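Side-chain contact in magnesium and cobalt efflux protein CorC (Neisseria meningitidis serogroup B, PDB 3OI8), which probably takes part in the transport of magnesium and cobalt ions and carries a pair of CBS domains that here bind adenosine: residues E19-A23 against D24-R28. Numbering follows the deposited sequence.
Sequences EVFDA and DTLLR
Asp22 caps helix 23-35 by offering a single carboxylate oxygen to two donors of Thr25. OD1 of Asp22 lies 3.0 Å from Thr25 N; the N-H...O angle is not far from straight, and the nitrogen sits close to the extension of the CG-OD1 bond. From the opposite face of the carboxylate plane, OG1 of Thr25 donates to the same Asp22 OD1 on its syn side, standing 32° out of that plane. With CG lodged between the backbone N and the carbonyl carbon, the chi1 of 74° brings OD1 of Asp22 round to the first turn. Aspartate suits an N-cap because its short carboxylate can accept from a first-turn N-H for which the helix itself supplies no i-4 carbonyl.

Backbone bonds then start the helical pattern: Leu26 N to Asp22 O (3.0 Å) and Leu27 N to Ala23 O.

The apolar contacts belong to Phe21. CG2 of Thr25 lies obliquely against its ring, 3.9 Å from Phe21 CD2, while CB of Leu26 meets the ring edge in plane at Phe21 CE2. Threonine fits here: with CG2 anti to the backbone N and OG1 beside it (chi1 -62°), it turns its hydroxyl to Asp22 and its methyl to Phe21. Phe21 also touches Ala15 of helix 5-17 and Leu33 of the second subunit.

The contact thus starts the second helix of a helical hairpin, helices 5-17 and 23-35 joined by a short loop, in the N-terminal region. Asp22 and Asp24 would both be favoured by the positive end of the helix dipole, which probably offsets the repulsion between their carboxylates.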
loop_
_atom_site.group_PDB
_atom_site.type_symbol
_atom_site.label_atom_id
_atom_site.label_comp_id
_atom_site.label_asym_id
_atom_site.label_seq_id
_atom_site.Cartn_x
_atom_site.Cartn_y
_atom_site.Cartn_z
ATOM N N GLU A 19 16.380 -22.488 -16.485
ATOM C CA GLU A 19 14.920 -22.560 -16.401
ATOM C C GLU A 19 14.348 -23.045 -15.057
ATOM O O GLU A 19 13.229 -23.559 -15.003
ATOM C CB GLU A 19 14.358 -23.378 -17.573
ATOM C CG GLU A 19 14.608 -22.724 -18.930
ATOM C CD GLU A 19 13.997 -23.487 -20.096
ATOM O OE1 GLU A 19 13.798 -24.717 -19.978
ATOM O OE2 GLU A 19 13.724 -22.849 -21.138
ATOM N N VAL A 20 15.110 -22.869 -13.981
ATOM C CA VAL A 20 14.614 -23.148 -12.635
ATOM C C VAL A 20 13.433 -22.235 -12.265
ATOM O O VAL A 20 12.566 -22.615 -11.471
ATOM C CB VAL A 20 15.715 -22.977 -11.580
ATOM C CG1 VAL A 20 15.150 -23.204 -10.179
ATOM C CG2 VAL A 20 16.876 -23.920 -11.863
ATOM N N PHE A 21 13.416 -21.028 -12.830
ATOM C CA PHE A 21 12.264 -20.124 -12.724
ATOM C C PHE A 21 12.311 -19.167 -13.914
ATOM O O PHE A 21 13.308 -19.125 -14.628
ATOM C CB PHE A 21 12.246 -19.372 -11.383
ATOM C CG PHE A 21 13.574 -18.757 -11.000
ATOM C CD1 PHE A 21 14.364 -19.323 -10.004
ATOM C CD2 PHE A 21 14.031 -17.612 -11.631
ATOM C CE1 PHE A 21 15.603 -18.753 -9.642
ATOM C CE2 PHE A 21 15.265 -17.041 -11.275
ATOM C CZ PHE A 21 16.042 -17.622 -10.279
ATOM N N ASP A 22 11.250 -18.399 -14.133
ATOM C CA ASP A 22 11.127 -17.642 -15.381
ATOM C C ASP A 22 11.634 -16.202 -15.300
ATOM O O ASP A 22 12.016 -15.721 -14.231
ATOM C CB ASP A 22 9.681 -17.682 -15.912
ATOM C CG ASP A 22 8.727 -16.808 -15.107
ATOM O OD1 ASP A 22 9.143 -16.241 -14.071
ATOM O OD2 ASP A 22 7.550 -16.690 -15.514
ATOM N N ALA A 23 11.631 -15.519 -16.442
ATOM C CA ALA A 23 12.165 -14.163 -16.525
ATOM C C ALA A 23 11.549 -13.227 -15.484
ATOM O O ALA A 23 12.261 -12.477 -14.823
ATOM C CB ALA A 23 11.974 -13.603 -17.929
ATOM N N ASP A 24 10.227 -13.270 -15.343
ATOM C CA ASP A 24 9.538 -12.418 -14.376
ATOM C C ASP A 24 9.997 -12.657 -12.937
ATOM O O ASP A 24 10.181 -11.713 -12.174
ATOM C CB ASP A 24 8.022 -12.592 -14.478
ATOM C CG ASP A 24 7.456 -12.023 -15.765
ATOM O OD1 ASP A 24 8.240 -11.462 -16.565
ATOM O OD2 ASP A 24 6.230 -12.134 -15.974
ATOM N N THR A 25 10.163 -13.919 -12.561
ATOM C CA THR A 25 10.608 -14.241 -11.212
ATOM C C THR A 25 12.007 -13.690 -11.003
ATOM O O THR A 25 12.323 -13.123 -9.951
ATOM C CB THR A 25 10.591 -15.765 -10.976
ATOM O OG1 THR A 25 9.250 -16.235 -11.098
ATOM C CG2 THR A 25 11.098 -16.106 -9.589
ATOM N N LEU A 26 12.845 -13.844 -12.020
ATOM C CA LEU A 26 14.210 -13.357 -11.944
ATOM C C LEU A 26 14.233 -11.871 -11.680
ATOM O O LEU A 26 15.054 -11.387 -10.893
ATOM C CB LEU A 26 14.976 -13.656 -13.233
ATOM C CG LEU A 26 16.385 -13.045 -13.282
ATOM C CD1 LEU A 26 17.254 -13.646 -12.184
ATOM C CD2 LEU A 26 17.027 -13.244 -14.655
ATOM N N LEU A 27 13.341 -11.140 -12.342
ATOM C CA LEU A 27 13.311 -9.694 -12.176
ATOM C C LEU A 27 12.842 -9.368 -10.773
ATOM O O LEU A 27 13.285 -8.394 -10.175
ATOM C CB LEU A 27 12.407 -9.034 -13.218
ATOM C CG LEU A 27 13.005 -8.923 -14.621
ATOM C CD1 LEU A 27 12.038 -8.237 -15.573
ATOM C CD2 LEU A 27 14.332 -8.176 -14.563
ATOM N N ARG A 28 11.956 -10.198 -10.238
ATOM C CA ARG A 28 11.432 -9.940 -8.905
ATOM C C ARG A 28 12.532 -10.168 -7.866
ATOM O O ARG A 28 12.685 -9.380 -6.931
ATOM C CB ARG A 28 10.218 -10.824 -8.638
ATOM C CG ARG A 28 9.308 -10.323 -7.538
ATOM C CD ARG A 28 8.077 -11.223 -7.377
ATOM N NE ARG A 28 7.528 -11.100 -6.029
ATOM C CZ ARG A 28 6.534 -11.832 -5.542
ATOM N NH1 ARG A 28 6.136 -11.632 -4.294
ATOM N NH2 ARG A 28 5.942 -12.764 -6.288
#